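PDB 5VIT: MdcA from Pseudomonas aeruginosa, which is the alpha subunit of malonate decarboxylase and probably acts as the transferase that exchanges acetyl for malonyl on the enzyme's acyl carrier protein. Local coordinates for residues Asn59-Asp64 / Gln218-Glu223; Ala150-Phe155 / Val186-Asn191; Leu66-Ala71 / Arg90-Asp95; Pro224-Asp229 / Gly313-Met318. One frame throughout, in Å; residues are numbered along the deposited sequence.

Contact 1. Residues Asn59-Asp64 / Gln218-Glu223; sequences NQKQAD and QPFYIE
D64 holds its CG between its own backbone N and carbonyl carbon (chi1 64°), which turns the carboxylate onto the backbone of Y221. Y221 has its CG anti to the backbone N (chi1 -172°), and its ring lies beside the Q62 side chain. D64 OD1 accepts from Y221 N at 2.8 Å, and the N-H comes from above the carboxylate plane. A single beta bridge joins K61 and I222. Its bonds run from Q62 N to Y221 O (2.9 Å) and from E223 N to Q60 O (2.9 Å, nearly straight). Q60 O takes a second bond on the opposite face of its plane, from Q62 NE2 at 3.1 Å. That amide nitrogen also bonds N58 O. Q62 CG touches the edge of the Y221 ring, 3.9 Å from CD2. On the other side of the bridge, K61 CG rests on F220 CE1 at 3.3 Å. K61 NZ runs on to S168 O, A153 O and T172 OG1. One water joins D64 OD1 to Q218 O, and a second lies close to D64 OD2 and P219 O. D64 OD2 pairs with R68. The contact ties the loop after strand 52-55 to the loop after strand 212-215. Held by the Y221 amide, an arginine and water, the D64 carboxylate is probably kept ionised and fixed in rotation at the start of its helix.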
# COMPACT_ATOMS: atom_id res chain seq x y z
N ASN A 59 11.91 34.68 -2.83
CA ASN A 59 10.63 34.05 -2.57
C ASN A 59 9.72 34.94 -1.73
O ASN A 59 8.51 35.01 -1.98
CB ASN A 59 10.81 32.71 -1.86
CG ASN A 59 11.13 31.59 -2.81
OD1 ASN A 59 11.01 31.72 -4.04
ND2 ASN A 59 11.53 30.45 -2.25
N GLN A 60 10.29 35.64 -0.76
CA GLN A 60 9.49 36.46 0.14
C GLN A 60 9.84 37.95 0.03
O GLN A 60 9.00 38.77 -0.34
CB GLN A 60 9.67 35.93 1.57
CG GLN A 60 9.17 34.49 1.74
CD GLN A 60 10.25 33.48 2.21
OE1 GLN A 60 11.46 33.69 2.02
NE2 GLN A 60 9.80 32.38 2.82
N LYS A 61 11.09 38.28 0.33
CA LYS A 61 11.59 39.65 0.23
C LYS A 61 11.54 40.21 -1.21
O LYS A 61 12.09 39.61 -2.14
CB LYS A 61 13.04 39.68 0.75
CG LYS A 61 13.54 41.04 1.18
CD LYS A 61 14.85 41.43 0.52
CE LYS A 61 15.99 40.46 0.84
NZ LYS A 61 16.85 40.91 1.95
N GLN A 62 10.89 41.36 -1.40
CA GLN A 62 10.93 42.05 -2.70
C GLN A 62 11.60 43.42 -2.54
O GLN A 62 11.24 44.19 -1.64
CB GLN A 62 9.52 42.24 -3.29
CG GLN A 62 8.63 41.02 -3.26
CD GLN A 62 9.21 39.86 -4.05
OE1 GLN A 62 9.59 40.03 -5.22
NE2 GLN A 62 9.28 38.69 -3.42
N ALA A 63 12.56 43.72 -3.42
CA ALA A 63 13.08 45.09 -3.53
C ALA A 63 12.14 45.90 -4.43
O ALA A 63 12.53 46.32 -5.53
CB ALA A 63 14.50 45.09 -4.07
N ASP A 64 10.92 46.12 -3.96
CA ASP A 64 9.85 46.61 -4.83
C ASP A 64 9.95 48.11 -5.12
O ASP A 64 9.43 48.59 -6.14
CB ASP A 64 8.48 46.26 -4.23
CG ASP A 64 8.24 46.94 -2.90
OD1 ASP A 64 8.97 46.66 -1.93
OD2 ASP A 64 7.29 47.76 -2.83
N GLN A 218 8.60 53.15 0.98
CA GLN A 218 7.86 52.43 2.00
C GLN A 218 8.57 51.11 2.31
O GLN A 218 9.45 50.71 1.56
CB GLN A 218 6.42 52.18 1.55
CG GLN A 218 6.32 51.68 0.14
CD GLN A 218 4.91 51.28 -0.20
OE1 GLN A 218 4.48 50.18 0.13
NE2 GLN A 218 4.18 52.19 -0.84
N PRO A 219 8.19 50.43 3.42
CA PRO A 219 8.85 49.16 3.74
C PRO A 219 8.79 48.17 2.57
O PRO A 219 7.79 48.14 1.81
CB PRO A 219 8.05 48.63 4.95
CG PRO A 219 7.50 49.88 5.61
CD PRO A 219 7.25 50.86 4.48
N PHE A 220 9.87 47.42 2.38
CA PHE A 220 9.95 46.55 1.22
C PHE A 220 8.90 45.48 1.37
O PHE A 220 8.63 45.01 2.47
CB PHE A 220 11.36 45.93 1.05
CG PHE A 220 11.81 45.05 2.18
CD1 PHE A 220 11.44 43.71 2.25
CD2 PHE A 220 12.66 45.55 3.16
CE1 PHE A 220 11.87 42.91 3.28
CE2 PHE A 220 13.09 44.75 4.20
CZ PHE A 220 12.71 43.42 4.26
N TYR A 221 8.28 45.12 0.25
CA TYR A 221 7.18 44.19 0.24
C TYR A 221 7.65 42.80 0.67
O TYR A 221 8.71 42.33 0.25
CB TYR A 221 6.52 44.14 -1.14
CG TYR A 221 5.25 43.33 -1.16
CD1 TYR A 221 4.02 43.93 -0.90
CD2 TYR A 221 5.28 41.96 -1.42
CE1 TYR A 221 2.85 43.17 -0.89
CE2 TYR A 221 4.12 41.21 -1.42
CZ TYR A 221 2.91 41.81 -1.15
OH TYR A 221 1.77 41.04 -1.16
N ILE A 222 6.89 42.15 1.54
CA ILE A 222 7.20 40.79 1.92
C ILE A 222 6.02 39.89 1.57
O ILE A 222 4.90 40.14 1.99
CB ILE A 222 7.53 40.67 3.43
CG1 ILE A 222 8.71 41.57 3.77
CG2 ILE A 222 7.84 39.23 3.79
CD1 ILE A 222 9.04 41.64 5.25
N GLU A 223 6.28 38.85 0.79
CA GLU A 223 5.27 37.87 0.46
C GLU A 223 5.33 36.68 1.42
O GLU A 223 6.38 36.07 1.60
CB GLU A 223 5.45 37.39 -0.98
CG GLU A 223 4.43 36.36 -1.42
CD GLU A 223 3.06 36.97 -1.62
OE1 GLU A 223 2.97 38.19 -1.87
OE2 GLU A 223 2.07 36.23 -1.54
O HOH W 1 6.23 47.78 -0.29
O HOH W 2 9.88 49.18 -1.03

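Contact 2. Residues Ala150-Phe155 / Val186-Asn191; sequences ALVAGF and VIVQVN
Two neighbouring parallel strands, 149-154 and 185-190, meet here in the eight-stranded parallel sheet, with helix 172-180 in the connection between them. I187 sits astride the pairing. Its N bonds A150 O and its O takes V152 N, both at 2.9 Å. Q189 does the same two residues on, with its N on V152 O and its O on G154 N (2.8 Å). The strand directions differ by 30°. On one face V152 CG2 meets V188 CG2 at 3.5 Å, and V152 also packs on helix 172-180. On the other face L151 and I187 lie side by side, L151 CD2 touching I187 CD1 at 3.7 Å. Further along that face A153 CB sits against Q189 CG. The Q189 chain is extended beyond CG, and its OE1 takes the N-H of L66 in helix 64-70. Both chains turn a corner at the C-terminal end of the strands. There N191 N bonds F155 O at 2.9 Å, and N191 OD1 accepts from F220 N. A water accepts from Q189 NE2 and donates to N191 OD1 and, at longer range, to G154 O. The N191 amide stands at 90° to the F155 ring, with N191 ND2 3.3 Å from F155 CD2.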
# COMPACT_ATOMS: atom_id res chain seq x y z
N ALA A 150 23.40 44.58 -8.98
CA ALA A 150 22.42 43.94 -8.10
C ALA A 150 21.50 44.98 -7.44
O ALA A 150 21.96 45.97 -6.88
CB ALA A 150 23.11 43.10 -7.04
N LEU A 151 20.19 44.73 -7.53
CA LEU A 151 19.17 45.56 -6.91
C LEU A 151 18.51 44.78 -5.78
O LEU A 151 17.67 43.90 -6.03
CB LEU A 151 18.13 45.99 -7.95
CG LEU A 151 18.76 46.62 -9.19
CD1 LEU A 151 17.70 46.93 -10.25
CD2 LEU A 151 19.54 47.86 -8.79
N VAL A 152 18.90 45.06 -4.54
CA VAL A 152 18.46 44.21 -3.43
C VAL A 152 17.93 45.06 -2.29
O VAL A 152 17.98 46.29 -2.34
CB VAL A 152 19.61 43.28 -2.93
CG1 VAL A 152 20.16 42.43 -4.07
CG2 VAL A 152 20.73 44.06 -2.25
N ALA A 153 17.42 44.41 -1.24
CA ALA A 153 16.70 45.11 -0.20
C ALA A 153 17.15 44.71 1.20
O ALA A 153 17.55 43.57 1.43
CB ALA A 153 15.20 44.86 -0.36
N GLY A 154 17.09 45.66 2.13
CA GLY A 154 17.39 45.41 3.53
C GLY A 154 16.44 46.17 4.44
O GLY A 154 15.69 47.03 3.98
N PHE A 155 16.46 45.85 5.74
CA PHE A 155 15.70 46.64 6.71
C PHE A 155 16.40 47.97 7.06
O PHE A 155 15.79 49.03 6.99
CB PHE A 155 15.46 45.84 7.98
CG PHE A 155 14.32 44.87 7.89
CD1 PHE A 155 14.55 43.50 7.81
CD2 PHE A 155 13.00 45.33 7.90
CE1 PHE A 155 13.49 42.59 7.73
CE2 PHE A 155 11.93 44.43 7.82
CZ PHE A 155 12.19 43.05 7.74
N VAL A 186 26.29 47.44 -6.72
CA VAL A 186 25.30 46.97 -5.74
C VAL A 186 24.46 48.09 -5.10
O VAL A 186 24.96 48.90 -4.32
CB VAL A 186 25.97 46.18 -4.60
CG1 VAL A 186 24.94 45.83 -3.52
CG2 VAL A 186 26.62 44.91 -5.14
N ILE A 187 23.17 48.10 -5.42
CA ILE A 187 22.24 49.09 -4.87
C ILE A 187 21.26 48.42 -3.92
O ILE A 187 20.57 47.48 -4.31
CB ILE A 187 21.46 49.81 -5.97
CG1 ILE A 187 22.40 50.39 -7.03
CG2 ILE A 187 20.60 50.92 -5.38
CD1 ILE A 187 21.67 50.85 -8.27
N VAL A 188 21.21 48.92 -2.69
CA VAL A 188 20.36 48.36 -1.65
C VAL A 188 19.28 49.37 -1.23
O VAL A 188 19.59 50.49 -0.84
CB VAL A 188 21.21 47.94 -0.43
CG1 VAL A 188 20.36 47.41 0.71
CG2 VAL A 188 22.25 46.90 -0.85
N GLN A 189 18.00 48.99 -1.33
CA GLN A 189 16.97 49.82 -0.71
C GLN A 189 16.79 49.35 0.72
O GLN A 189 16.72 48.15 1.00
CB GLN A 189 15.65 49.75 -1.48
CG GLN A 189 15.04 48.34 -1.55
CD GLN A 189 13.56 48.36 -1.85
OE1 GLN A 189 13.14 48.30 -3.01
NE2 GLN A 189 12.74 48.44 -0.80
N VAL A 190 16.75 50.30 1.65
CA VAL A 190 16.50 49.97 3.04
C VAL A 190 15.28 50.73 3.57
O VAL A 190 14.87 51.77 3.01
CB VAL A 190 17.73 50.28 3.93
CG1 VAL A 190 18.91 49.45 3.48
CG2 VAL A 190 18.06 51.76 3.89
N ASN A 191 14.69 50.20 4.63
CA ASN A 191 13.50 50.80 5.17
C ASN A 191 13.83 52.11 5.90
O ASN A 191 13.03 53.04 5.93
CB ASN A 191 12.79 49.80 6.09
CG ASN A 191 12.14 48.67 5.31
OD1 ASN A 191 12.12 48.70 4.07
ND2 ASN A 191 11.59 47.69 6.02
O HOH W 3 13.65 48.55 1.88

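Contact 3. Residues Leu66-Ala71 / Arg90-Asp95; sequences LSRSLA and RPEHLD
S67 is the polar link between helix 64-70 and helix 91-98. Its OG is anti to the backbone N (chi1 179°) and donates to E92 OE1 at 2.7 Å. The hydroxyl meets the carboxylate from above its plane. The same OG lies at the edge of the H93 ring, 3.1 Å from CD2. R68 runs alongside E92, pointing the same way, with its CG 3.7 Å from E92 CG. Its guanidinium passes beyond the E92 carboxylate to D64 and D217. R68 NH1 comes within 3.7 Å of R90 NH2, and the two guanidinium planes are 72° apart. A71 closes the contact, its CB 4.3 Å from E92 CB. The axes of the two short helical pieces come within 8.9 Å of each other, at an angle of 33°. R90 NE also pairs with the E92 carboxylate, at 3.4 Å from OE2. R90 CB lies over one face of the H93 ring, toward its rim. This is packing between two helices that each follow a strand of the parallel sheet. E92 is buried and receives a short hydroxyl bond and a long salt bridge from R90, which would probably stabilise its negative charge. The salt bridges of R68 to D64 and D217 may offset part of the repulsion between the two arginines.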
# COMPACT_ATOMS: atom_id res chain seq x y z
N LEU A 66 12.96 49.58 -5.72
CA LEU A 66 13.90 49.45 -6.83
C LEU A 66 13.20 48.89 -8.07
O LEU A 66 13.44 49.32 -9.20
CB LEU A 66 15.08 48.56 -6.44
CG LEU A 66 15.95 49.09 -5.31
CD1 LEU A 66 17.18 48.21 -5.12
CD2 LEU A 66 16.34 50.54 -5.58
N SER A 67 12.35 47.91 -7.84
CA SER A 67 11.60 47.27 -8.91
C SER A 67 10.64 48.25 -9.61
O SER A 67 10.57 48.30 -10.84
CB SER A 67 10.84 46.07 -8.36
OG SER A 67 10.09 45.46 -9.37
N ARG A 68 9.88 49.02 -8.83
CA ARG A 68 8.97 50.00 -9.42
C ARG A 68 9.74 51.16 -10.06
O ARG A 68 9.33 51.71 -11.08
CB ARG A 68 7.99 50.54 -8.37
CG ARG A 68 7.06 49.48 -7.82
CD ARG A 68 6.14 50.09 -6.80
NE ARG A 68 6.86 50.88 -5.80
CZ ARG A 68 7.11 50.44 -4.58
NH1 ARG A 68 6.68 49.24 -4.23
NH2 ARG A 68 7.77 51.19 -3.71
N SER A 69 10.86 51.53 -9.45
CA SER A 69 11.67 52.63 -9.98
C SER A 69 12.34 52.25 -11.30
O SER A 69 12.50 53.10 -12.17
CB SER A 69 12.73 53.05 -8.97
OG SER A 69 12.15 53.30 -7.70
N LEU A 70 12.75 50.99 -11.44
CA LEU A 70 13.34 50.51 -12.69
C LEU A 70 12.31 50.55 -13.82
O LEU A 70 12.64 50.85 -14.97
CB LEU A 70 13.89 49.08 -12.53
CG LEU A 70 14.66 48.42 -13.69
CD1 LEU A 70 15.85 49.26 -14.08
CD2 LEU A 70 15.13 47.00 -13.32
N ALA A 71 11.05 50.27 -13.48
CA ALA A 71 10.00 50.22 -14.49
C ALA A 71 9.62 51.63 -14.99
O ALA A 71 8.91 51.76 -15.99
CB ALA A 71 8.77 49.51 -13.94
N ARG A 90 6.17 39.79 -9.08
CA ARG A 90 5.53 41.10 -9.06
C ARG A 90 5.26 41.67 -10.46
O ARG A 90 6.04 41.46 -11.38
CB ARG A 90 6.41 42.07 -8.25
CG ARG A 90 6.71 41.56 -6.85
CD ARG A 90 5.86 42.29 -5.83
NE ARG A 90 6.03 43.73 -5.97
CZ ARG A 90 5.29 44.63 -5.33
NH1 ARG A 90 4.31 44.23 -4.52
NH2 ARG A 90 5.51 45.94 -5.52
N PRO A 91 4.13 42.38 -10.62
CA PRO A 91 3.74 42.97 -11.92
C PRO A 91 4.82 43.83 -12.60
O PRO A 91 4.97 43.72 -13.83
CB PRO A 91 2.51 43.83 -11.57
CG PRO A 91 2.38 43.79 -10.04
CD PRO A 91 3.06 42.53 -9.62
N GLU A 92 5.57 44.63 -11.84
CA GLU A 92 6.63 45.47 -12.43
C GLU A 92 7.75 44.64 -13.04
O GLU A 92 8.51 45.13 -13.90
CB GLU A 92 7.26 46.40 -11.39
CG GLU A 92 6.41 46.74 -10.21
CD GLU A 92 6.47 45.68 -9.16
OE1 GLU A 92 7.51 45.56 -8.46
OE2 GLU A 92 5.47 44.95 -9.04
N HIS A 93 7.90 43.41 -12.56
CA HIS A 93 8.95 42.53 -13.03
C HIS A 93 8.75 42.25 -14.51
O HIS A 93 9.68 42.39 -15.32
CB HIS A 93 8.96 41.23 -12.22
CG HIS A 93 9.31 41.41 -10.78
ND1 HIS A 93 9.07 40.45 -9.82
CD2 HIS A 93 9.91 42.45 -10.13
CE1 HIS A 93 9.51 40.88 -8.65
NE2 HIS A 93 10.01 42.09 -8.81
N LEU A 94 7.53 41.88 -14.88
CA LEU A 94 7.24 41.60 -16.28
C LEU A 94 6.89 42.87 -17.05
O LEU A 94 6.99 42.89 -18.28
CB LEU A 94 6.13 40.58 -16.39
CG LEU A 94 6.48 39.22 -15.77
CD1 LEU A 94 5.45 38.20 -16.17
CD2 LEU A 94 7.87 38.76 -16.17
N ASP A 95 6.49 43.93 -16.35
CA ASP A 95 6.34 45.24 -16.98
C ASP A 95 7.61 45.62 -17.74
O ASP A 95 7.54 46.11 -18.87
CB ASP A 95 5.99 46.31 -15.93
CG ASP A 95 4.53 46.24 -15.47
OD1 ASP A 95 3.69 45.70 -16.22
OD2 ASP A 95 4.23 46.70 -14.35

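Contact 4. Residues Pro224-Asp229 / Gly313-Met318; sequences PLFTRD and GTELGM
P224 to T227 forms a type I beta turn, E315 to M318 forms a type II turn, and the two chains come nearest at P224 and E315, with CA atoms 5.1 Å apart. The E315 side chain bends at chi2 (-61°) and brings its carboxylate against the backbone of the first turn. F226 N bonds OE2 at 3.0 Å, arriving from above the carboxylate plane. T227 OG1 donates to OE1 at 2.6 Å, on the anti side of the carboxylate. T227 N adds a weak bond to OE1. The F226 ring stands at 72° to the carboxylate and turns its edge to OE2, with CD2 3.6 Å from that oxygen. P224 CB and L316 CB make a looser apolar contact beside the polar group. A water donates to both T227 OG1 and L316 O, so it joins the two loops a second time. R228 turns back on its own loop, where NH1 bonds L225 O and T227 O. A malonate ion, probably from the crystallisation liquor, lies close to the F226 side chain. The buried E315 carboxylate is met by N-H and O-H donors of the turn, and Q60 NE2 also bonds its OE2. Together these bonds fix where the carboxylate sits and how it is turned.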
# COMPACT_ATOMS: atom_id res chain seq x y z
N PRO A 224 4.20 36.34 2.06
CA PRO A 224 4.19 35.15 2.93
C PRO A 224 3.99 33.86 2.11
O PRO A 224 2.97 33.20 2.23
CB PRO A 224 2.99 35.40 3.86
CG PRO A 224 2.06 36.25 3.03
CD PRO A 224 2.94 37.10 2.13
N LEU A 225 4.99 33.50 1.32
CA LEU A 225 4.82 32.52 0.25
C LEU A 225 4.41 31.12 0.73
O LEU A 225 3.58 30.45 0.09
CB LEU A 225 6.11 32.43 -0.58
CG LEU A 225 5.99 31.63 -1.88
CD1 LEU A 225 5.02 32.33 -2.86
CD2 LEU A 225 7.37 31.40 -2.49
N PHE A 226 4.99 30.69 1.85
CA PHE A 226 4.81 29.32 2.33
C PHE A 226 3.76 29.18 3.42
O PHE A 226 3.45 28.06 3.84
CB PHE A 226 6.14 28.77 2.83
CG PHE A 226 7.15 28.52 1.75
CD1 PHE A 226 7.39 27.25 1.30
CD2 PHE A 226 7.84 29.59 1.17
CE1 PHE A 226 8.32 27.01 0.30
CE2 PHE A 226 8.76 29.38 0.16
CZ PHE A 226 9.02 28.09 -0.28
N THR A 227 3.22 30.31 3.88
CA THR A 227 2.14 30.28 4.88
C THR A 227 0.87 29.65 4.30
O THR A 227 0.37 30.05 3.25
CB THR A 227 1.81 31.71 5.42
OG1 THR A 227 2.96 32.23 6.10
CG2 THR A 227 0.67 31.65 6.44
N ARG A 228 0.36 28.65 5.00
CA ARG A 228 -0.84 27.96 4.57
C ARG A 228 -1.91 28.07 5.66
O ARG A 228 -1.65 27.84 6.83
CB ARG A 228 -0.53 26.49 4.22
CG ARG A 228 0.18 26.27 2.84
CD ARG A 228 -0.64 26.87 1.71
NE ARG A 228 -0.03 26.84 0.37
CZ ARG A 228 0.76 27.80 -0.11
NH1 ARG A 228 1.08 28.84 0.66
NH2 ARG A 228 1.26 27.73 -1.33
N ASP A 229 -3.11 28.44 5.24
CA ASP A 229 -4.30 28.56 6.10
C ASP A 229 -4.83 27.17 6.44
O ASP A 229 -5.35 26.49 5.56
CB ASP A 229 -5.36 29.40 5.36
CG ASP A 229 -6.56 29.79 6.23
OD1 ASP A 229 -6.78 29.18 7.30
OD2 ASP A 229 -7.28 30.71 5.80
N GLY A 313 14.33 31.49 4.26
CA GLY A 313 13.91 32.87 4.40
C GLY A 313 12.99 32.98 5.60
O GLY A 313 13.13 32.21 6.56
N THR A 314 12.05 33.91 5.54
CA THR A 314 11.11 34.07 6.63
C THR A 314 9.69 34.23 6.15
O THR A 314 9.43 34.68 5.03
CB THR A 314 11.44 35.29 7.53
OG1 THR A 314 10.60 35.25 8.69
CG2 THR A 314 11.20 36.59 6.78
N GLU A 315 8.77 33.86 7.03
CA GLU A 315 7.35 33.98 6.76
C GLU A 315 6.80 35.13 7.60
O GLU A 315 6.85 35.08 8.83
CB GLU A 315 6.65 32.66 7.07
CG GLU A 315 6.84 31.63 5.98
CD GLU A 315 6.28 32.12 4.66
OE1 GLU A 315 5.13 32.61 4.66
OE2 GLU A 315 6.98 32.05 3.63
N LEU A 316 6.30 36.15 6.91
CA LEU A 316 5.86 37.38 7.56
C LEU A 316 4.97 37.11 8.76
O LEU A 316 3.95 36.42 8.65
CB LEU A 316 5.12 38.27 6.56
CG LEU A 316 4.71 39.66 7.07
CD1 LEU A 316 5.93 40.40 7.58
CD2 LEU A 316 4.01 40.45 5.97
N GLY A 317 5.40 37.66 9.90
CA GLY A 317 4.66 37.54 11.14
C GLY A 317 5.23 36.51 12.08
O GLY A 317 4.83 36.43 13.24
N MET A 318 6.18 35.72 11.60
CA MET A 318 6.80 34.71 12.44
C MET A 318 8.01 35.27 13.22
O MET A 318 8.50 34.61 14.16
CB MET A 318 7.21 33.50 11.60
CG MET A 318 6.04 32.65 11.09
SD MET A 318 5.25 31.79 12.46
CE MET A 318 6.47 30.53 12.87
O HOH W 4 2.38 34.27 7.72

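In the fold
From the N terminus, strand 52-55 leads into residues 59-64, which open the wide loop that contact 1 closes at 218-223. Contacts 3 and 2 are nested in that loop, one after the other. Contact 3 closes a short loop between helices 64-70 and 91-98. Contact 2 later pairs two strands of the first sheet. Contact 4 begins where contact 1 ends and closes a separate loop at 313-318, after strand 308-310 of the second sheet. Contact 1 touches the other three. K61 NZ reaches A153 O, R90 packs on D64 and Y221, and Q60 NE2 reaches E315 OE2. It thus connects the parallel sheet and its helices to the loops of the second sheet.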